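Local coordinates for heat-shock protein cognate (HSC) co-chaperone sgt12 (Aspergillus fumigatus, PDB 3SZ7) that acts as a co-chaperone that binds HSC-family chaperones through its TPR domain and directs tail-anchored membrane proteins to the GET pathway, at residues S11-K15 with I46-N50; A64-E69 with R84-R89; F90-K96 with T123-I128. All blocks are in the same frame, centred on the assembly; numbering follows the deposited sequence.

Contact 1. Residues S11-K15 with I46-N50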
ATOM      1  N   SER A  11      -1.832  23.763  -8.156  1.00 31.78           N
ATOM      2  CA  SER A  11      -2.054  22.375  -7.756  1.00 29.27           C
ATOM      3  C   SER A  11      -0.958  21.899  -6.803  1.00 30.65           C
ATOM      4  O   SER A  11      -1.227  21.157  -5.858  1.00 30.01           O
ATOM      5  CB  SER A  11      -2.193  21.443  -8.969  1.00 27.43           C
ATOM      6  OG  SER A  11      -0.978  21.312  -9.682  1.00 27.83           O
ATOM      7  N   ASP A  12       0.271  22.347  -7.037  1.00 32.96           N
ATOM      8  CA  ASP A  12       1.381  22.005  -6.150  1.00 35.67           C
ATOM      9  C   ASP A  12       1.245  22.654  -4.777  1.00 37.53           C
ATOM     10  O   ASP A  12       1.642  22.067  -3.770  1.00 31.83           O
ATOM     11  CB  ASP A  12       2.728  22.376  -6.771  1.00 32.86           C
ATOM     12  CG  ASP A  12       3.177  21.386  -7.829  1.00 43.77           C
ATOM     13  OD1 ASP A  12       2.820  20.189  -7.730  1.00 36.73           O
ATOM     14  OD2 ASP A  12       3.898  21.804  -8.759  1.00 42.77           O
ATOM     15  N   LYS A  13       0.701  23.867  -4.727  1.00 32.98           N
ATOM     16  CA  LYS A  13       0.456  24.498  -3.436  1.00 30.58           C
ATOM     17  C   LYS A  13      -0.530  23.640  -2.656  1.00 37.91           C
ATOM     18  O   LYS A  13      -0.322  23.340  -1.480  1.00 35.62           O
ATOM     19  CB  LYS A  13      -0.094  25.919  -3.598  1.00 32.05           C
ATOM     20  CG  LYS A  13      -0.209  26.673  -2.284  1.00 57.44           C
ATOM     21  CD  LYS A  13      -1.192  27.828  -2.382  1.00 70.64           C
ATOM     22  CE  LYS A  13      -2.606  27.320  -2.630  1.00 77.55           C
ATOM     23  NZ  LYS A  13      -3.613  28.417  -2.591  1.00 82.92           N
ATOM     24  N   LEU A  14      -1.604  23.240  -3.326  1.00 33.31           N
ATOM     25  CA  LEU A  14      -2.611  22.386  -2.713  1.00 28.65           C
ATOM     26  C   LEU A  14      -2.006  21.072  -2.225  1.00 29.81           C
ATOM     27  O   LEU A  14      -2.374  20.575  -1.158  1.00 27.54           O
ATOM     28  CB  LEU A  14      -3.756  22.124  -3.694  1.00 31.93           C
ATOM     29  CG  LEU A  14      -4.595  23.356  -4.040  1.00 32.03           C
ATOM     30  CD1 LEU A  14      -5.464  23.097  -5.265  1.00 32.60           C
ATOM     31  CD2 LEU A  14      -5.443  23.776  -2.848  1.00 36.64           C
ATOM     32  N   LYS A  15      -1.074  20.516  -2.996  1.00 26.52           N
ATOM     33  CA  LYS A  15      -0.395  19.283  -2.595  1.00 25.89           C
ATOM     34  C   LYS A  15       0.407  19.505  -1.316  1.00 31.80           C
ATOM     35  O   LYS A  15       0.370  18.688  -0.395  1.00 27.71           O
ATOM     36  CB  LYS A  15       0.538  18.786  -3.701  1.00 25.29           C
ATOM     37  CG  LYS A  15       1.341  17.546  -3.317  1.00 23.32           C
ATOM     38  CD  LYS A  15       2.752  17.597  -3.870  1.00 43.45           C
ATOM     39  CE  LYS A  15       3.530  18.749  -3.265  1.00 48.59           C
ATOM     40  NZ  LYS A  15       4.921  18.828  -3.787  1.00 54.13           N
ATOM     41  N   ILE A  46       1.724  11.564  -8.530  1.00 16.39           N
ATOM     42  CA  ILE A  46       2.197  12.069  -7.245  1.00 19.63           C
ATOM     43  C   ILE A  46       1.020  12.417  -6.349  1.00 22.24           C
ATOM     44  O   ILE A  46       0.974  12.004  -5.192  1.00 20.82           O
ATOM     45  CB  ILE A  46       3.117  13.295  -7.399  1.00 23.40           C
ATOM     46  CG1 ILE A  46       4.409  12.889  -8.110  1.00 28.02           C
ATOM     47  CG2 ILE A  46       3.436  13.883  -6.036  1.00 26.02           C
ATOM     48  CD1 ILE A  46       5.367  14.041  -8.330  1.00 37.85           C
ATOM     49  N   TYR A  47       0.064  13.169  -6.889  1.00 20.16           N
ATOM     50  CA  TYR A  47      -1.120  13.550  -6.125  1.00 21.58           C
ATOM     51  C   TYR A  47      -1.948  12.321  -5.766  1.00 19.79           C
ATOM     52  O   TYR A  47      -2.492  12.232  -4.663  1.00 17.93           O
ATOM     53  CB  TYR A  47      -1.986  14.540  -6.904  1.00 19.14           C
ATOM     54  CG  TYR A  47      -1.282  15.804  -7.339  1.00 23.77           C
ATOM     55  CD1 TYR A  47      -0.085  16.200  -6.752  1.00 25.86           C
ATOM     56  CD2 TYR A  47      -1.821  16.606  -8.336  1.00 17.61           C
ATOM     57  CE1 TYR A  47       0.557  17.366  -7.155  1.00 24.47           C
ATOM     58  CE2 TYR A  47      -1.194  17.764  -8.738  1.00 15.46           C
ATOM     59  CZ  TYR A  47      -0.007  18.138  -8.149  1.00 23.59           C
ATOM     60  OH  TYR A  47       0.613  19.295  -8.563  1.00 24.37           O
ATOM     61  N   LEU A  48      -2.048  11.376  -6.696  1.00 14.03           N
ATOM     62  CA  LEU A  48      -2.769  10.131  -6.426  1.00 14.04           C
ATOM     63  C   LEU A  48      -2.138   9.332  -5.298  1.00 17.63           C
ATOM     64  O   LEU A  48      -2.838   8.821  -4.419  1.00 15.30           O
ATOM     65  CB  LEU A  48      -2.860   9.259  -7.678  1.00 15.60           C
ATOM     66  CG  LEU A  48      -3.885   9.685  -8.729  1.00 16.70           C
ATOM     67  CD1 LEU A  48      -3.716   8.847  -9.980  1.00 16.13           C
ATOM     68  CD2 LEU A  48      -5.288   9.545  -8.161  1.00 17.51           C
ATOM     69  N   SER A  49      -0.816   9.211  -5.324  1.00 17.69           N
ATOM     70  CA  SER A  49      -0.135   8.393  -4.329  1.00 16.14           C
ATOM     71  C   SER A  49      -0.178   9.059  -2.963  1.00 15.52           C
ATOM     72  O   SER A  49      -0.239   8.380  -1.941  1.00 14.80           O
ATOM     73  CB  SER A  49       1.297   8.088  -4.751  1.00 21.83           C
ATOM     74  OG  SER A  49       1.297   7.378  -5.980  1.00 32.82           O
ATOM     75  N   ASN A  50      -0.169  10.388  -2.950  1.00 19.24           N
ATOM     76  CA  ASN A  50      -0.380  11.120  -1.707  1.00 14.46           C
ATOM     77  C   ASN A  50      -1.787  10.927  -1.142  1.00 20.52           C
ATOM     78  O   ASN A  50      -1.945  10.694   0.050  1.00 19.26           O
ATOM     79  CB  ASN A  50      -0.051  12.607  -1.872  1.00 16.97           C
ATOM     80  CG  ASN A  50       1.442  12.880  -1.856  1.00 24.32           C
ATOM     81  OD1 ASN A  50       2.254  11.961  -1.734  1.00 24.45           O
ATOM     82  ND2 ASN A  50       1.814  14.146  -1.993  1.00 25.20           N
TER
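Helix 9-23 and helix 45-57, the first helices of TPR repeats 1 and 2, run side by side at 20°, with the short axes 11.4 Å apart. Tyr47 fills much of that wide gap: its ring reaches across and its hydroxyl is satisfied in both roles, accepting from Ser11 OG (2.8 Å to Tyr47 OH) and donating to the carboxylate of Asp12 (Tyr47 OH to Asp12 OD1, a short 2.5 Å). Ser11 OG in turn accepts from the backbone N of Thr8, so a relay of polar groups runs from Thr8 through Ser11 and Tyr47 to Asp12. At the other end of Tyr47, its backbone N is held by Asn44 OD1. Lys15 closes the remaining space with its aliphatic part: Lys15 CB lies 3.7 Å from Tyr47 CE1, and Lys15 CG lies 3.7 Å from Asn50 ND2. The end of Lys15 leads away, leaving Lys15 NZ 5.9 Å from Asn50 ND2. In related TPR co-chaperones a lysine and an asparagine on these helices belong to the carboxylate clamp for chaperone C-termini. The tyrosine hydroxyl is thus used up in joining the helices, whereas the Lys15 amine and Asn50 amide, at clamp-like positions, could probably meet a chaperone tail.

Contact 2. Residues A64-E69 with R84-R89; sequences AAEDAE and RLGLAR
Two α-helical segments, 64-69 of helix 61-74 and 84-89 of helix 79-91, pack almost antiparallel at a signed crossing angle of -156°, their axes only 8.4 Å apart. The register pairs Ala65 with Ala88 (CA to CA 5.3 Å) and Ala68 with Leu85 (5.1 Å). Alanines permit this closeness. The methyl of Ala88 is a bump that settles between Ala64 and Ala65, its CB 3.9 Å from the CB of each and 3.7 Å from Ala65 N. One turn along, Ala68 CB presses into the opposing backbone, 3.5 Å from Leu85 N, 3.8 Å from Leu85 CB and 3.9 Å from Arg84 CB. Leu85 (chi1 t, chi2 p) returns the favour: its CD1 enters a hollow lined by Ala65 O (3.8 Å) and Glu69 CG (3.5 Å). Glu69 (m, t) and the extended Arg89 (m, t, t) bridge the border through a salt bridge, Arg89 NH2 to Glu69 OE2 at 3.1 Å, doubled by a water 2.9 Å from both Glu69 OE2 and Arg89 NE; Arg89 NH1 bonds to Gly97 O. Such tight, small-residue packing of the second helix of one repeat against the first helix of the next is characteristic of the TPR fold.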
ATOM      1  N   ALA A  64      -7.674   3.689  -0.944  1.00 15.96           N
ATOM      2  CA  ALA A  64      -6.222   3.784  -1.071  1.00 14.24           C
ATOM      3  C   ALA A  64      -5.737   2.946  -2.251  1.00 16.97           C
ATOM      4  O   ALA A  64      -4.932   3.407  -3.065  1.00 17.42           O
ATOM      5  CB  ALA A  64      -5.539   3.327   0.226  1.00 15.48           C
ATOM      6  N   ALA A  65      -6.232   1.715  -2.345  1.00 14.58           N
ATOM      7  CA  ALA A  65      -5.829   0.818  -3.419  1.00 13.12           C
ATOM      8  C   ALA A  65      -6.214   1.363  -4.795  1.00 13.19           C
ATOM      9  O   ALA A  65      -5.436   1.277  -5.743  1.00 17.41           O
ATOM     10  CB  ALA A  65      -6.416  -0.573  -3.210  1.00 14.02           C
ATOM     11  N   GLU A  66      -7.407   1.932  -4.908  1.00 14.72           N
ATOM     12  CA  GLU A  66      -7.829   2.476  -6.194  1.00 17.34           C
ATOM     13  C   GLU A  66      -6.958   3.660  -6.630  1.00 18.77           C
ATOM     14  O   GLU A  66      -6.562   3.748  -7.787  1.00 19.96           O
ATOM     15  CB  GLU A  66      -9.319   2.826  -6.183  1.00 16.96           C
ATOM     16  CG  GLU A  66     -10.207   1.591  -6.076  1.00 24.08           C
ATOM     17  CD  GLU A  66     -11.679   1.890  -6.290  1.00 38.22           C
ATOM     18  OE1 GLU A  66     -12.077   3.069  -6.177  1.00 39.55           O
ATOM     19  OE2 GLU A  66     -12.438   0.938  -6.573  1.00 45.97           O
ATOM     20  N   ASP A  67      -6.640   4.557  -5.701  1.00 14.72           N
ATOM     21  CA  ASP A  67      -5.734   5.661  -6.016  1.00 16.54           C
ATOM     22  C   ASP A  67      -4.362   5.145  -6.436  1.00 20.62           C
ATOM     23  O   ASP A  67      -3.813   5.567  -7.457  1.00 15.30           O
ATOM     24  CB  ASP A  67      -5.566   6.599  -4.822  1.00 16.04           C
ATOM     25  CG  ASP A  67      -6.623   7.678  -4.778  1.00 23.61           C
ATOM     26  OD1 ASP A  67      -7.471   7.728  -5.699  1.00 24.88           O
ATOM     27  OD2 ASP A  67      -6.597   8.484  -3.822  1.00 23.74           O
ATOM     28  N   ALA A  68      -3.795   4.251  -5.627  1.00 15.56           N
ATOM     29  CA  ALA A  68      -2.471   3.724  -5.916  1.00 15.90           C
ATOM     30  C   ALA A  68      -2.458   2.960  -7.241  1.00 15.57           C
ATOM     31  O   ALA A  68      -1.536   3.107  -8.038  1.00 18.14           O
ATOM     32  CB  ALA A  68      -1.966   2.847  -4.758  1.00 14.01           C
ATOM     33  N   GLU A  69      -3.493   2.165  -7.491  1.00 14.79           N
ATOM     34  CA  GLU A  69      -3.568   1.429  -8.751  1.00 14.33           C
ATOM     35  C   GLU A  69      -3.577   2.376  -9.939  1.00 19.56           C
ATOM     36  O   GLU A  69      -2.839   2.181 -10.902  1.00 18.01           O
ATOM     37  CB  GLU A  69      -4.815   0.561  -8.807  1.00 16.03           C
ATOM     38  CG  GLU A  69      -4.720  -0.693  -7.969  1.00 23.81           C
ATOM     39  CD  GLU A  69      -5.967  -1.532  -8.074  1.00 29.92           C
ATOM     40  OE1 GLU A  69      -7.056  -0.941  -8.225  1.00 33.21           O
ATOM     41  OE2 GLU A  69      -5.861  -2.775  -8.016  1.00 28.81           O
ATOM     42  N   ARG A  84       2.644   2.101  -2.107  1.00 12.99           N
ATOM     43  CA  ARG A  84       1.327   2.445  -1.580  1.00 15.83           C
ATOM     44  C   ARG A  84       0.327   1.340  -1.857  1.00 14.21           C
ATOM     45  O   ARG A  84      -0.467   0.989  -0.991  1.00 12.08           O
ATOM     46  CB  ARG A  84       0.808   3.727  -2.228  1.00 17.93           C
ATOM     47  CG  ARG A  84       1.638   4.942  -1.936  1.00 24.21           C
ATOM     48  CD  ARG A  84       1.128   5.666  -0.715  1.00 24.05           C
ATOM     49  NE  ARG A  84       1.930   6.853  -0.470  1.00 19.65           N
ATOM     50  CZ  ARG A  84       2.824   6.959   0.503  1.00 24.78           C
ATOM     51  NH1 ARG A  84       3.014   5.950   1.344  1.00 25.56           N
ATOM     52  NH2 ARG A  84       3.515   8.078   0.646  1.00 29.14           N
ATOM     53  N   LEU A  85       0.364   0.810  -3.075  1.00 14.97           N
ATOM     54  CA  LEU A  85      -0.543  -0.262  -3.479  1.00 12.46           C
ATOM     55  C   LEU A  85      -0.286  -1.530  -2.668  1.00 11.63           C
ATOM     56  O   LEU A  85      -1.217  -2.223  -2.263  1.00 12.34           O
ATOM     57  CB  LEU A  85      -0.375  -0.559  -4.967  1.00 13.86           C
ATOM     58  CG  LEU A  85      -1.278  -1.655  -5.534  1.00 15.12           C
ATOM     59  CD1 LEU A  85      -2.731  -1.365  -5.189  1.00 12.38           C
ATOM     60  CD2 LEU A  85      -1.092  -1.765  -7.043  1.00 14.12           C
ATOM     61  N   GLY A  86       0.988  -1.825  -2.439  1.00  8.20           N
ATOM     62  CA  GLY A  86       1.368  -2.978  -1.640  1.00 10.32           C
ATOM     63  C   GLY A  86       0.784  -2.907  -0.245  1.00 12.56           C
ATOM     64  O   GLY A  86       0.224  -3.880   0.252  1.00 11.27           O
ATOM     65  N   LEU A  87       0.914  -1.752   0.399  1.00  9.46           N
ATOM     66  CA  LEU A  87       0.399  -1.597   1.757  1.00 10.05           C
ATOM     67  C   LEU A  87      -1.123  -1.675   1.781  1.00 10.79           C
ATOM     68  O   LEU A  87      -1.703  -2.312   2.648  1.00 11.66           O
ATOM     69  CB  LEU A  87       0.881  -0.282   2.377  1.00 10.18           C
ATOM     70  CG  LEU A  87       0.517  -0.064   3.848  1.00 14.03           C
ATOM     71  CD1 LEU A  87       1.011  -1.221   4.706  1.00 15.38           C
ATOM     72  CD2 LEU A  87       1.102   1.253   4.351  1.00 19.52           C
ATOM     73  N   ALA A  88      -1.773  -1.015   0.832  1.00 11.16           N
ATOM     74  CA  ALA A  88      -3.226  -1.044   0.780  1.00 11.74           C
ATOM     75  C   ALA A  88      -3.744  -2.471   0.606  1.00 12.44           C
ATOM     76  O   ALA A  88      -4.696  -2.882   1.275  1.00 14.64           O
ATOM     77  CB  ALA A  88      -3.754  -0.121  -0.331  1.00 13.74           C
ATOM     78  N   ARG A  89      -3.121  -3.233  -0.285  1.00  9.67           N
ATOM     79  CA  ARG A  89      -3.546  -4.620  -0.492  1.00  9.91           C
ATOM     80  C   ARG A  89      -3.251  -5.471   0.740  1.00 12.68           C
ATOM     81  O   ARG A  89      -4.045  -6.332   1.113  1.00 10.69           O
ATOM     82  CB  ARG A  89      -2.875  -5.212  -1.729  1.00  9.47           C
ATOM     83  CG  ARG A  89      -3.384  -4.607  -3.042  1.00  9.57           C
ATOM     84  CD  ARG A  89      -2.728  -5.252  -4.255  1.00  9.49           C
ATOM     85  NE  ARG A  89      -3.323  -4.798  -5.511  1.00 11.11           N
ATOM     86  CZ  ARG A  89      -2.793  -5.030  -6.709  1.00 17.39           C
ATOM     87  NH1 ARG A  89      -1.656  -5.708  -6.807  1.00 15.57           N
ATOM     88  NH2 ARG A  89      -3.392  -4.583  -7.808  1.00 16.04           N
TER
HETATM   89  O   HOH W   1      -6.047  -3.847  -5.292  1.00 22.68           O

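Contact 3. Residues F90-K96 with T123-I128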
ATOM      1  N   PHE A  90      -2.109  -5.218   1.370  1.00 10.84           N
ATOM      2  CA  PHE A  90      -1.743  -5.936   2.583  1.00 11.42           C
ATOM      3  C   PHE A  90      -2.813  -5.720   3.644  1.00  8.57           C
ATOM      4  O   PHE A  90      -3.240  -6.665   4.314  1.00 12.68           O
ATOM      5  CB  PHE A  90      -0.378  -5.447   3.083  1.00  9.41           C
ATOM      6  CG  PHE A  90       0.160  -6.227   4.247  1.00 12.59           C
ATOM      7  CD1 PHE A  90      -0.278  -5.968   5.537  1.00 11.78           C
ATOM      8  CD2 PHE A  90       1.109  -7.213   4.049  1.00  9.30           C
ATOM      9  CE1 PHE A  90       0.224  -6.688   6.604  1.00 16.29           C
ATOM     10  CE2 PHE A  90       1.612  -7.942   5.114  1.00 12.17           C
ATOM     11  CZ  PHE A  90       1.172  -7.672   6.394  1.00 15.29           C
ATOM     12  N   ASP A  91      -3.271  -4.473   3.769  1.00  9.41           N
ATOM     13  CA  ASP A  91      -4.267  -4.110   4.773  1.00 11.60           C
ATOM     14  C   ASP A  91      -5.660  -4.643   4.423  1.00 11.53           C
ATOM     15  O   ASP A  91      -6.560  -4.669   5.266  1.00 13.30           O
ATOM     16  CB  ASP A  91      -4.302  -2.591   4.967  1.00 10.00           C
ATOM     17  CG  ASP A  91      -3.049  -2.060   5.648  1.00 21.06           C
ATOM     18  OD1 ASP A  91      -2.353  -2.847   6.331  1.00 14.23           O
ATOM     19  OD2 ASP A  91      -2.763  -0.850   5.511  1.00 15.90           O
ATOM     20  N   MET A  92      -5.834  -5.074   3.178  1.00 13.43           N
ATOM     21  CA  MET A  92      -7.068  -5.753   2.782  1.00 14.28           C
ATOM     22  C   MET A  92      -6.921  -7.276   2.851  1.00 14.92           C
ATOM     23  O   MET A  92      -7.811  -8.010   2.424  1.00 16.33           O
ATOM     24  CB  MET A  92      -7.501  -5.325   1.374  1.00 12.46           C
ATOM     25  CG  MET A  92      -7.904  -3.869   1.273  1.00 17.40           C
ATOM     26  SD  MET A  92      -8.603  -3.421  -0.328  1.00 20.87           S
ATOM     27  CE  MET A  92      -7.184  -3.621  -1.392  1.00 18.74           C
ATOM     28  N   ALA A  93      -5.798  -7.744   3.388  1.00 15.41           N
ATOM     29  CA  ALA A  93      -5.500  -9.182   3.445  1.00  9.54           C
ATOM     30  C   ALA A  93      -5.415  -9.820   2.053  1.00 15.30           C
ATOM     31  O   ALA A  93      -5.620 -11.026   1.889  1.00 13.72           O
ATOM     32  CB  ALA A  93      -6.527  -9.924   4.327  1.00 11.84           C
ATOM     33  N   ASP A  94      -5.114  -8.998   1.054  1.00 13.19           N
ATOM     34  CA  ASP A  94      -4.823  -9.495  -0.287  1.00 11.84           C
ATOM     35  C   ASP A  94      -3.316  -9.661  -0.401  1.00 14.29           C
ATOM     36  O   ASP A  94      -2.629  -8.863  -1.045  1.00 12.55           O
ATOM     37  CB  ASP A  94      -5.342  -8.518  -1.344  1.00 12.06           C
ATOM     38  CG  ASP A  94      -4.930  -8.905  -2.754  1.00 13.24           C
ATOM     39  OD1 ASP A  94      -4.525 -10.072  -2.974  1.00 18.46           O
ATOM     40  OD2 ASP A  94      -5.024  -8.039  -3.643  1.00 18.46           O
ATOM     41  N   TYR A  95      -2.796 -10.696   0.243  1.00 11.90           N
ATOM     42  CA  TYR A  95      -1.350 -10.854   0.346  1.00 12.12           C
ATOM     43  C   TYR A  95      -0.675 -11.222  -0.981  1.00 13.25           C
ATOM     44  O   TYR A  95       0.452 -10.805  -1.250  1.00 11.68           O
ATOM     45  CB  TYR A  95      -1.015 -11.836   1.465  1.00 11.08           C
ATOM     46  CG  TYR A  95      -1.524 -11.348   2.804  1.00 11.79           C
ATOM     47  CD1 TYR A  95      -2.558 -11.995   3.467  1.00 14.54           C
ATOM     48  CD2 TYR A  95      -0.975 -10.217   3.393  1.00 15.72           C
ATOM     49  CE1 TYR A  95      -3.013 -11.531   4.696  1.00 15.82           C
ATOM     50  CE2 TYR A  95      -1.423  -9.749   4.609  1.00 14.80           C
ATOM     51  CZ  TYR A  95      -2.441 -10.407   5.257  1.00 17.83           C
ATOM     52  OH  TYR A  95      -2.881  -9.929   6.472  1.00 17.97           O
ATOM     53  N   LYS A  96      -1.363 -11.991  -1.819  1.00 12.40           N
ATOM     54  CA  LYS A  96      -0.835 -12.278  -3.148  1.00 14.63           C
ATOM     55  C   LYS A  96      -0.668 -10.989  -3.954  1.00 15.60           C
ATOM     56  O   LYS A  96       0.366 -10.769  -4.594  1.00 15.32           O
ATOM     57  CB  LYS A  96      -1.757 -13.236  -3.899  1.00 17.28           C
ATOM     58  CG  LYS A  96      -1.258 -13.575  -5.295  1.00 25.31           C
ATOM     59  CD  LYS A  96      -2.218 -14.509  -6.018  1.00 35.76           C
ATOM     60  CE  LYS A  96      -1.751 -14.786  -7.439  1.00 50.04           C
ATOM     61  NZ  LYS A  96      -0.403 -15.417  -7.461  1.00 61.22           N
ATOM     62  N   THR A 123       7.695  -9.226   4.732  1.00 12.26           N
ATOM     63  CA  THR A 123       6.570  -9.477   5.630  1.00 13.92           C
ATOM     64  C   THR A 123       5.404 -10.155   4.909  1.00 15.11           C
ATOM     65  O   THR A 123       4.778 -11.064   5.457  1.00 15.31           O
ATOM     66  CB  THR A 123       6.101  -8.177   6.305  1.00 17.33           C
ATOM     67  OG1 THR A 123       7.127  -7.718   7.193  1.00 19.28           O
ATOM     68  CG2 THR A 123       4.827  -8.408   7.098  1.00 16.33           C
ATOM     69  N   THR A 124       5.125  -9.720   3.681  1.00 10.96           N
ATOM     70  CA  THR A 124       4.079 -10.343   2.871  1.00 12.00           C
ATOM     71  C   THR A 124       4.406 -11.806   2.557  1.00 14.16           C
ATOM     72  O   THR A 124       3.552 -12.689   2.680  1.00 12.51           O
ATOM     73  CB  THR A 124       3.872  -9.575   1.555  1.00 12.22           C
ATOM     74  OG1 THR A 124       3.541  -8.214   1.852  1.00 12.30           O
ATOM     75  CG2 THR A 124       2.740 -10.199   0.739  1.00 13.83           C
ATOM     76  N   LYS A 125       5.643 -12.072   2.156  1.00  9.84           N
ATOM     77  CA  LYS A 125       6.037 -13.447   1.864  1.00 12.16           C
ATOM     78  C   LYS A 125       5.930 -14.321   3.109  1.00 10.38           C
ATOM     79  O   LYS A 125       5.577 -15.495   3.025  1.00 13.86           O
ATOM     80  CB  LYS A 125       7.469 -13.506   1.342  1.00 13.11           C
ATOM     81  CG  LYS A 125       7.665 -12.996  -0.070  1.00 19.19           C
ATOM     82  CD  LYS A 125       9.139 -13.100  -0.451  1.00 29.48           C
ATOM     83  CE  LYS A 125       9.385 -12.639  -1.876  1.00 50.44           C
ATOM     84  NZ  LYS A 125      10.813 -12.828  -2.244  1.00 61.71           N
ATOM     85  N   ARG A 126       6.270 -13.753   4.260  1.00  9.85           N
ATOM     86  CA  ARG A 126       6.229 -14.528   5.486  1.00 11.26           C
ATOM     87  C   ARG A 126       4.788 -14.895   5.816  1.00 11.29           C
ATOM     88  O   ARG A 126       4.522 -15.996   6.304  1.00 15.03           O
ATOM     89  CB  ARG A 126       6.884 -13.765   6.638  1.00 15.25           C
ATOM     90  CG  ARG A 126       6.909 -14.530   7.948  1.00 16.63           C
ATOM     91  CD  ARG A 126       7.751 -13.811   8.998  1.00 17.98           C
ATOM     92  NE  ARG A 126       9.160 -13.778   8.618  1.00 19.73           N
ATOM     93  CZ  ARG A 126       9.832 -12.673   8.306  1.00 22.67           C
ATOM     94  NH1 ARG A 126       9.230 -11.490   8.345  1.00 19.47           N
ATOM     95  NH2 ARG A 126      11.113 -12.753   7.969  1.00 21.82           N
ATOM     96  N   LYS A 127       3.867 -13.971   5.549  1.00 13.54           N
ATOM     97  CA  LYS A 127       2.440 -14.210   5.793  1.00 10.46           C
ATOM     98  C   LYS A 127       1.925 -15.310   4.875  1.00 12.67           C
ATOM     99  O   LYS A 127       1.137 -16.159   5.284  1.00 12.61           O
ATOM    100  CB  LYS A 127       1.621 -12.937   5.558  1.00 13.41           C
ATOM    101  CG  LYS A 127       2.048 -11.751   6.413  1.00 32.31           C
ATOM    102  CD  LYS A 127       1.339 -11.712   7.755  1.00 40.13           C
ATOM    103  CE  LYS A 127       1.892 -10.576   8.616  1.00 44.25           C
ATOM    104  NZ  LYS A 127       0.833  -9.836   9.363  1.00 42.30           N
ATOM    105  N   ILE A 128       2.369 -15.283   3.626  1.00 10.07           N
ATOM    106  CA  ILE A 128       1.968 -16.299   2.664  1.00  8.93           C
ATOM    107  C   ILE A 128       2.551 -17.656   3.055  1.00 14.63           C
ATOM    108  O   ILE A 128       1.872 -18.673   2.977  1.00 13.05           O
ATOM    109  CB  ILE A 128       2.371 -15.912   1.233  1.00  8.68           C
ATOM    110  CG1 ILE A 128       1.573 -14.679   0.789  1.00 10.07           C
ATOM    111  CG2 ILE A 128       2.131 -17.071   0.286  1.00 13.39           C
ATOM    112  CD1 ILE A 128       2.078 -14.048  -0.500  1.00 16.31           C
TER
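At the turn of the third TPR repeat, the two flanking helix ends meet the C-terminal helix 115-133. A Schellman motif ends helix 79-91, with Ala93 at positive phi, Ala93 N bonded to Phe90 O (2.9 Å) and Asp94 N to Arg89 O; Asp94 then N-caps helix 95-109, its OD1 accepting from Gly97 N. This sharp reversal places Phe90 and Tyr95 together against 123-128. The Phe90 ring offers its edge to Thr124 OG1 (3.4 Å from Phe90 CD2) and to Lys127 NZ (3.7 Å from Phe90 CZ), while Thr123 CG2 lies 3.8 Å from Phe90 CZ. Helix 115-133 extends the helical array beyond the three repeats, as the extra final helix does in many TPR domains, and packs against the end of repeat 3. Thr124 CG2 sits 3.1 Å from Tyr95 O, while Thr124 OG1 is hydrogen-bonded to Gly120 O in its own helix. Ile128 CG1 contacts Tyr95 CB at 3.9 Å, and Lys127 CB lies over one face of the Tyr95 ring, 4.3 Å from Tyr95 CD2.

The three contacts follow one another along the chain and through the TPR stack: contact 1 joins repeats 1 and 2, contact 2 joins repeats 2 and 3, and contact 3 joins repeat 3 to the final helix. Contacts 1 and 2, with centres about 16 Å apart, touch where Arg84 NE packs 3.0 Å from Ser49 O. Contacts 2 and 3 are about 13 Å apart between centres and share helix 79-91; Ala65 CB meets Met92 CE at 3.6 Å. Contacts 1 and 3, about 28 Å apart between centres, do not touch. Lys15, Asn50 and Arg84 fall at carboxylate-clamp positions of related co-chaperones, so contacts 1 and 2 probably border the chaperone-binding groove.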